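Local coordinates for protein 2-dehydropantoate 2-reductase (Bacillus subtilis, PDB 3EGO) that probably catalyses the NADPH-dependent reduction of 2-dehydropantoate (ketopantoate) to pantoate, the second step in making pantoate for the pantothenate pathway, at residues 122-127 / 164-169; 104-109 / 269-274. All coordinates share one frame; numbering follows the deposited sequence.

Interaction 1 of 2, residues 122-127 / 164-169; sequences VEHGAV and SDFPIY
H124 is the residue through which 122-127 meets 164-169: its imidazole touches D165, F166 and P167, and no direct hydrogen bond spans the gap. Ahead of it, V122 packs on V13 of helix 12-22 and E123 forms a salt bridge with K143; neither touches 164-169. The CB of H124 points toward the loop that enters strand 168-170, and chi1 (-68°) sets CG beside the backbone N. The CE1 corner carries an edge contact, 3.3 Å from the carbonyl O of D165 and near the ring plane. The neighbouring corner, NE2, lies 3.6 Å from F166 CD1. The two rings are almost parallel, 6° apart, yet their centroids are 5.3 Å apart, so they are slid past each other with little overlap. A water sits in the plane of the imidazole, 2.8 Å from H124 NE2, and donates a hydrogen bond to P167 O at 2.6 Å; the same water rests 3.2 Å above the plane of the F166 ring, over its centre. NE2 is thus tied to the opposite backbone through solvent. Beyond H124, the strand resumes at G125, whose backbone pairs with G138, and A126 packs on L16 and V134. Strand 142-146 lies between the two segments: the backbone of I142 is hydrogen-bonded to those of P167 and Y169, and its side chain is touched by both H124 and F166. This bridging over a middle strand belongs to the sheet of the Rossmann-type domain, where A126 is inferred by similarity to bind NADP(+).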
ATOM      1  N   VAL A 122      -3.051 -16.975  22.202  1.00 22.14           N
ATOM      2  CA  VAL A 122      -3.348 -18.295  21.685  1.00 24.20           C
ATOM      3  C   VAL A 122      -2.258 -18.624  20.678  1.00 25.57           C
ATOM      4  O   VAL A 122      -2.161 -17.961  19.643  1.00 28.51           O
ATOM      5  CB  VAL A 122      -4.677 -18.285  20.935  1.00 23.02           C
ATOM      6  CG1 VAL A 122      -4.907 -19.630  20.221  1.00 25.72           C
ATOM      7  CG2 VAL A 122      -5.834 -17.932  21.884  1.00 19.26           C
ATOM      8  N   GLU A 123      -1.476 -19.660  20.956  1.00 23.97           N
ATOM      9  CA  GLU A 123      -0.440 -20.108  20.027  1.00 30.10           C
ATOM     10  C   GLU A 123      -0.788 -21.324  19.164  1.00 28.96           C
ATOM     11  O   GLU A 123       0.053 -21.838  18.428  1.00 28.69           O
ATOM     12  CB  GLU A 123       0.835 -20.434  20.810  1.00 29.31           C
ATOM     13  CG  GLU A 123       1.320 -19.262  21.669  1.00 31.78           C
ATOM     14  CD  GLU A 123       2.644 -19.581  22.406  1.00 37.85           C
ATOM     15  OE1 GLU A 123       3.473 -18.651  22.569  1.00 44.36           O
ATOM     16  OE2 GLU A 123       2.847 -20.763  22.812  1.00 47.95           O
ATOM     17  N   HIS A 124      -2.029 -21.771  19.243  1.00 27.04           N
ATOM     18  CA  HIS A 124      -2.505 -22.840  18.382  1.00 21.69           C
ATOM     19  C   HIS A 124      -2.706 -22.293  17.013  1.00 23.78           C
ATOM     20  O   HIS A 124      -2.914 -21.096  16.869  1.00 23.82           O
ATOM     21  CB  HIS A 124      -3.865 -23.295  18.877  1.00 18.74           C
ATOM     22  CG  HIS A 124      -3.830 -23.984  20.195  1.00 21.17           C
ATOM     23  ND1 HIS A 124      -3.315 -25.249  20.355  1.00 23.65           N
ATOM     24  CD2 HIS A 124      -4.262 -23.595  21.417  1.00 22.24           C
ATOM     25  CE1 HIS A 124      -3.428 -25.612  21.618  1.00 25.60           C
ATOM     26  NE2 HIS A 124      -4.011 -24.634  22.282  1.00 22.75           N
ATOM     27  N   GLY A 125      -2.661 -23.182  16.015  1.00 20.74           N
ATOM     28  CA  GLY A 125      -3.153 -22.914  14.681  1.00 24.28           C
ATOM     29  C   GLY A 125      -4.568 -23.484  14.643  1.00 22.52           C
ATOM     30  O   GLY A 125      -4.786 -24.607  15.029  1.00 23.87           O
ATOM     31  N   ALA A 126      -5.526 -22.714  14.179  1.00 21.74           N
ATOM     32  CA  ALA A 126      -6.886 -23.218  14.093  1.00 22.40           C
ATOM     33  C   ALA A 126      -7.595 -22.504  12.964  1.00 24.24           C
ATOM     34  O   ALA A 126      -7.470 -21.276  12.818  1.00 24.71           O
ATOM     35  CB  ALA A 126      -7.618 -22.969  15.414  1.00 20.42           C
ATOM     36  N   VAL A 127      -8.360 -23.263  12.189  1.00 21.03           N
ATOM     37  CA  VAL A 127      -8.997 -22.724  10.979  1.00 23.93           C
ATOM     38  C   VAL A 127     -10.474 -23.145  10.997  1.00 24.29           C
ATOM     39  O   VAL A 127     -10.762 -24.344  10.997  1.00 22.87           O
ATOM     40  CB  VAL A 127      -8.300 -23.298   9.700  1.00 26.81           C
ATOM     41  CG1 VAL A 127      -9.048 -22.897   8.440  1.00 24.46           C
ATOM     42  CG2 VAL A 127      -6.832 -22.861   9.609  1.00 27.06           C
ATOM     43  N   SER A 164      -4.203 -33.260  26.270  1.00 29.18           N
ATOM     44  CA  SER A 164      -2.784 -33.115  26.022  1.00 30.56           C
ATOM     45  C   SER A 164      -2.528 -32.101  24.924  1.00 29.99           C
ATOM     46  O   SER A 164      -1.494 -31.434  24.916  1.00 28.01           O
ATOM     47  CB  SER A 164      -2.186 -34.468  25.627  1.00 33.49           C
ATOM     48  OG  SER A 164      -2.343 -35.377  26.701  1.00 43.57           O
ATOM     49  N   ASP A 165      -3.471 -31.970  23.985  1.00 28.28           N
ATOM     50  CA  ASP A 165      -3.210 -31.125  22.815  1.00 26.14           C
ATOM     51  C   ASP A 165      -3.726 -29.716  22.986  1.00 24.95           C
ATOM     52  O   ASP A 165      -3.565 -28.906  22.067  1.00 24.93           O
ATOM     53  CB  ASP A 165      -3.806 -31.711  21.527  1.00 26.49           C
ATOM     54  CG  ASP A 165      -3.129 -33.007  21.083  1.00 33.88           C
ATOM     55  OD1 ASP A 165      -1.891 -33.122  21.161  1.00 31.55           O
ATOM     56  OD2 ASP A 165      -3.855 -33.867  20.582  1.00 33.19           O
ATOM     57  N   PHE A 166      -4.296 -29.440  24.168  1.00 24.37           N
ATOM     58  CA  PHE A 166      -4.827 -28.157  24.550  1.00 24.20           C
ATOM     59  C   PHE A 166      -4.152 -27.699  25.848  1.00 20.90           C
ATOM     60  O   PHE A 166      -4.818 -27.431  26.791  1.00 22.47           O
ATOM     61  CB  PHE A 166      -6.367 -28.219  24.764  1.00 22.59           C
ATOM     62  CG  PHE A 166      -7.068 -26.873  24.639  1.00 22.92           C
ATOM     63  CD1 PHE A 166      -7.088 -26.162  23.412  1.00 19.78           C
ATOM     64  CD2 PHE A 166      -7.706 -26.305  25.757  1.00 22.54           C
ATOM     65  CE1 PHE A 166      -7.752 -24.885  23.323  1.00 19.89           C
ATOM     66  CE2 PHE A 166      -8.368 -25.064  25.675  1.00 25.13           C
ATOM     67  CZ  PHE A 166      -8.377 -24.346  24.455  1.00 23.66           C
ATOM     68  N   PRO A 167      -2.809 -27.691  25.905  1.00 21.39           N
ATOM     69  CA  PRO A 167      -2.218 -27.245  27.180  1.00 24.69           C
ATOM     70  C   PRO A 167      -2.441 -25.765  27.469  1.00 23.57           C
ATOM     71  O   PRO A 167      -2.536 -24.931  26.536  1.00 23.30           O
ATOM     72  CB  PRO A 167      -0.714 -27.527  26.985  1.00 26.06           C
ATOM     73  CG  PRO A 167      -0.535 -27.435  25.527  1.00 24.58           C
ATOM     74  CD  PRO A 167      -1.771 -28.082  24.939  1.00 20.20           C
ATOM     75  N   ILE A 168      -2.475 -25.427  28.753  1.00 22.15           N
ATOM     76  CA  ILE A 168      -2.690 -24.066  29.160  1.00 22.02           C
ATOM     77  C   ILE A 168      -1.668 -23.715  30.244  1.00 26.79           C
ATOM     78  O   ILE A 168      -1.515 -24.483  31.219  1.00 24.03           O
ATOM     79  CB  ILE A 168      -4.137 -23.876  29.672  1.00 25.66           C
ATOM     80  CG1 ILE A 168      -5.113 -24.117  28.502  1.00 23.09           C
ATOM     81  CG2 ILE A 168      -4.333 -22.461  30.145  1.00 20.10           C
ATOM     82  CD1 ILE A 168      -6.633 -24.109  28.920  1.00 24.92           C
ATOM     83  N   TYR A 169      -0.929 -22.604  30.046  1.00 23.41           N
ATOM     84  CA  TYR A 169       0.200 -22.254  30.924  1.00 26.69           C
ATOM     85  C   TYR A 169      -0.011 -20.876  31.490  1.00 28.65           C
ATOM     86  O   TYR A 169      -0.447 -19.974  30.767  1.00 26.67           O
ATOM     87  CB  TYR A 169       1.506 -22.256  30.125  1.00 24.54           C
ATOM     88  CG  TYR A 169       1.766 -23.567  29.489  1.00 27.04           C
ATOM     89  CD1 TYR A 169       1.886 -24.728  30.271  1.00 31.70           C
ATOM     90  CD2 TYR A 169       1.902 -23.675  28.109  1.00 26.44           C
ATOM     91  CE1 TYR A 169       2.091 -25.967  29.681  1.00 31.14           C
ATOM     92  CE2 TYR A 169       2.124 -24.908  27.536  1.00 29.04           C
ATOM     93  CZ  TYR A 169       2.211 -26.035  28.335  1.00 27.71           C
ATOM     94  OH  TYR A 169       2.472 -27.247  27.734  1.00 33.21           O
TER
HETATM   95  O   HOH W   1      -4.650 -24.647  25.056  1.00 20.95           O

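Interaction 2 of 2, residues 104-109 / 269-274; sequences HIHDLK and LKEASL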
ATOM      1  N   HIS A 104      -7.380  -3.724  23.120  1.00 33.68           N
ATOM      2  CA  HIS A 104      -8.313  -3.974  24.232  1.00 34.04           C
ATOM      3  C   HIS A 104      -7.704  -3.581  25.563  1.00 34.07           C
ATOM      4  O   HIS A 104      -8.421  -3.319  26.533  1.00 35.72           O
ATOM      5  CB  HIS A 104      -8.796  -5.431  24.282  1.00 31.52           C
ATOM      6  CG  HIS A 104      -7.704  -6.441  24.472  1.00 32.94           C
ATOM      7  ND1 HIS A 104      -6.645  -6.566  23.596  1.00 28.74           N
ATOM      8  CD2 HIS A 104      -7.541  -7.418  25.394  1.00 24.90           C
ATOM      9  CE1 HIS A 104      -5.863  -7.556  23.985  1.00 32.79           C
ATOM     10  NE2 HIS A 104      -6.387  -8.094  25.072  1.00 30.08           N
ATOM     11  N   ILE A 105      -6.382  -3.543  25.591  1.00 36.66           N
ATOM     12  CA  ILE A 105      -5.640  -3.217  26.806  1.00 38.76           C
ATOM     13  C   ILE A 105      -5.949  -1.784  27.239  1.00 40.40           C
ATOM     14  O   ILE A 105      -6.092  -1.517  28.421  1.00 40.74           O
ATOM     15  CB  ILE A 105      -4.132  -3.414  26.596  1.00 37.12           C
ATOM     16  CG1 ILE A 105      -3.824  -4.898  26.346  1.00 39.64           C
ATOM     17  CG2 ILE A 105      -3.358  -2.878  27.779  1.00 40.89           C
ATOM     18  CD1 ILE A 105      -4.349  -5.838  27.463  1.00 26.18           C
ATOM     19  N   HIS A 106      -6.109  -0.873  26.277  1.00 43.94           N
ATOM     20  CA  HIS A 106      -6.559   0.489  26.605  1.00 45.39           C
ATOM     21  C   HIS A 106      -8.002   0.509  27.162  1.00 48.07           C
ATOM     22  O   HIS A 106      -8.305   1.251  28.101  1.00 48.44           O
ATOM     23  CB  HIS A 106      -6.368   1.446  25.411  1.00 45.54           C
ATOM     24  CG  HIS A 106      -4.933   1.724  25.078  1.00 43.50           C
ATOM     25  ND1 HIS A 106      -4.475   1.830  23.783  1.00 49.12           N
ATOM     26  CD2 HIS A 106      -3.850   1.906  25.873  1.00 45.33           C
ATOM     27  CE1 HIS A 106      -3.172   2.072  23.793  1.00 47.28           C
ATOM     28  NE2 HIS A 106      -2.767   2.117  25.050  1.00 47.91           N
ATOM     29  N   ASP A 107      -8.879  -0.326  26.616  1.00 49.27           N
ATOM     30  CA  ASP A 107     -10.246  -0.445  27.132  1.00 51.16           C
ATOM     31  C   ASP A 107     -10.288  -1.018  28.551  1.00 51.21           C
ATOM     32  O   ASP A 107     -11.056  -0.562  29.399  1.00 48.97           O
ATOM     33  CB  ASP A 107     -11.102  -1.315  26.200  1.00 52.98           C
ATOM     34  CG  ASP A 107     -10.800  -1.076  24.715  1.00 58.53           C
ATOM     35  OD1 ASP A 107      -9.991  -0.169  24.391  1.00 60.07           O
ATOM     36  OD2 ASP A 107     -11.363  -1.811  23.871  1.00 61.31           O
ATOM     37  N   LEU A 108      -9.461  -2.030  28.802  1.00 50.42           N
ATOM     38  CA  LEU A 108      -9.397  -2.677  30.115  1.00 50.75           C
ATOM     39  C   LEU A 108      -8.775  -1.818  31.207  1.00 52.71           C
ATOM     40  O   LEU A 108      -9.162  -1.921  32.367  1.00 52.05           O
ATOM     41  CB  LEU A 108      -8.578  -3.966  30.037  1.00 49.34           C
ATOM     42  CG  LEU A 108      -9.053  -5.076  29.123  1.00 42.06           C
ATOM     43  CD1 LEU A 108      -8.131  -6.255  29.262  1.00 41.57           C
ATOM     44  CD2 LEU A 108     -10.446  -5.433  29.459  1.00 31.90           C
ATOM     45  N   LYS A 109      -7.778  -1.023  30.829  1.00 56.79           N
ATOM     46  CA  LYS A 109      -7.050  -0.160  31.752  1.00 61.43           C
ATOM     47  C   LYS A 109      -8.003   0.639  32.632  1.00 64.07           C
ATOM     48  O   LYS A 109      -7.860   0.680  33.855  1.00 65.62           O
ATOM     49  CB  LYS A 109      -6.192   0.824  30.962  1.00 61.74           C
ATOM     50  CG  LYS A 109      -4.787   0.988  31.486  1.00 64.52           C
ATOM     51  CD  LYS A 109      -3.852   0.002  30.806  1.00 66.12           C
ATOM     52  CE  LYS A 109      -2.445   0.123  31.353  1.00 69.33           C
ATOM     53  NZ  LYS A 109      -1.418  -0.235  30.332  1.00 71.84           N
ATOM     54  N   LEU A 269       0.301   3.360  18.012  1.00 29.98           N
ATOM     55  CA  LEU A 269       0.198   4.804  17.709  1.00 30.78           C
ATOM     56  C   LEU A 269      -0.239   5.591  18.948  1.00 32.28           C
ATOM     57  O   LEU A 269       0.350   6.629  19.252  1.00 33.37           O
ATOM     58  CB  LEU A 269      -0.726   5.065  16.528  1.00 28.56           C
ATOM     59  CG  LEU A 269      -0.217   4.418  15.212  1.00 30.04           C
ATOM     60  CD1 LEU A 269      -1.173   4.760  14.069  1.00 32.31           C
ATOM     61  CD2 LEU A 269       1.189   4.839  14.848  1.00 34.90           C
ATOM     62  N   LYS A 270      -1.247   5.087  19.653  1.00 30.23           N
ATOM     63  CA  LYS A 270      -1.735   5.731  20.875  1.00 35.35           C
ATOM     64  C   LYS A 270      -0.644   5.797  21.908  1.00 35.95           C
ATOM     65  O   LYS A 270      -0.484   6.808  22.591  1.00 34.76           O
ATOM     66  CB  LYS A 270      -2.945   5.000  21.436  1.00 38.41           C
ATOM     67  CG  LYS A 270      -4.194   5.249  20.607  1.00 46.36           C
ATOM     68  CD  LYS A 270      -5.264   4.229  20.886  1.00 48.64           C
ATOM     69  CE  LYS A 270      -6.618   4.802  20.530  1.00 54.92           C
ATOM     70  NZ  LYS A 270      -7.713   3.947  21.067  1.00 59.10           N
ATOM     71  N   GLU A 271       0.132   4.726  22.003  1.00 34.51           N
ATOM     72  CA  GLU A 271       1.249   4.692  22.948  1.00 36.21           C
ATOM     73  C   GLU A 271       2.429   5.597  22.583  1.00 35.43           C
ATOM     74  O   GLU A 271       3.057   6.189  23.478  1.00 35.78           O
ATOM     75  CB  GLU A 271       1.716   3.246  23.174  1.00 33.36           C
ATOM     76  CG  GLU A 271       0.723   2.436  23.962  1.00 38.78           C
ATOM     77  CD  GLU A 271       0.683   2.883  25.406  1.00 41.41           C
ATOM     78  OE1 GLU A 271       1.777   3.080  25.967  1.00 46.79           O
ATOM     79  OE2 GLU A 271      -0.425   3.050  25.950  1.00 42.70           O
ATOM     80  N   ALA A 272       2.746   5.702  21.291  1.00 32.90           N
ATOM     81  CA  ALA A 272       3.806   6.610  20.835  1.00 35.13           C
ATOM     82  C   ALA A 272       3.428   8.026  21.211  1.00 37.59           C
ATOM     83  O   ALA A 272       4.267   8.813  21.702  1.00 38.25           O
ATOM     84  CB  ALA A 272       4.001   6.508  19.314  1.00 31.48           C
ATOM     85  N   SER A 273       2.167   8.349  20.971  1.00 39.36           N
ATOM     86  CA  SER A 273       1.659   9.689  21.234  1.00 43.18           C
ATOM     87  C   SER A 273       1.747  10.049  22.730  1.00 45.09           C
ATOM     88  O   SER A 273       2.191  11.149  23.093  1.00 44.45           O
ATOM     89  CB  SER A 273       0.224   9.806  20.734  1.00 42.72           C
ATOM     90  OG  SER A 273      -0.386  10.977  21.230  1.00 49.56           O
ATOM     91  N   LEU A 274       1.351   9.116  23.591  1.00 44.17           N
ATOM     92  CA  LEU A 274       1.385   9.350  25.034  1.00 43.94           C
ATOM     93  C   LEU A 274       2.803   9.571  25.542  1.00 42.69           C
ATOM     94  O   LEU A 274       2.993  10.166  26.601  1.00 46.42           O
ATOM     95  CB  LEU A 274       0.753   8.182  25.810  1.00 43.27           C
ATOM     96  CG  LEU A 274      -0.745   7.858  25.739  1.00 49.16           C
ATOM     97  CD1 LEU A 274      -1.032   6.555  26.487  1.00 50.84           C
ATOM     98  CD2 LEU A 274      -1.632   8.997  26.262  1.00 46.09           C
TER
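H106 and E271 form a histidine-carboxylate hydrogen bond between two helices, 103-109 of the N-terminal Rossmann-type domain and 261-274 of the helical C-terminal domain. H106 NE2 donates to E271 OE2 over 2.7 Å, with an N-H...O angle of 162°. The oxygen lies close to the imidazole plane and accepts through its anti lone pair, the one directed away from OE1. Ring and carboxylate are also nearly coplanar, their planes 21° apart. E271 reaches this position by bending at chi2 (-71°), which brings CG to the imidazole edge as well, 3.7 Å from NE2. K270 supplies the aliphatic part of the contact: its CB is 3.8 Å from H106 CE1, and its CD stands the same 3.8 Å from ND1. The lysine chain is extended beyond CG and runs past the histidine in the opposite direction, so that methylenes, not the ammonium group, lie against the ring. Replacing H106 with an alanine would probably leave E271 OE2 without its donor from the other helix and open a gap beside the K270 methylenes. In the next shell, Y267, one turn earlier on helix 261-274, stacks its ring on that of H106; the histidine is therefore gripped by three residues of that helix. The two helices are anchored separately: I105 and L108 pack on V119 of strand 116-128, whereas L269 packs on L282 and Y286 of helix 280-291. The nearest CA pair, H106 and K270, is 9.1 Å apart, which shows that side chains span the gap. The E271 carboxylate would tend to favour a protonated imidazole and the lysine to oppose it, K270 NZ lying 4.7 Å from H106 ND1, not in contact.

Interactions 1 and 2 lie on opposite sides of the chain's centre, with their own centres 27 Å apart and their nearest atoms about 10 Å apart, so they do not touch. They are nevertheless joined through the sequence: helix 103-109 leads into strand 116-128, and the 122-127/164-169 contact is nested inside the loop closed by 104-109/269-274. The first is internal to one domain and near the inferred site, the H124 side chain being about 7 Å from that of V13, which probably binds NADP(+), and about 10 Å from that of K181 (proposed proton donor). The second joins two domains at the surface, away from those sites.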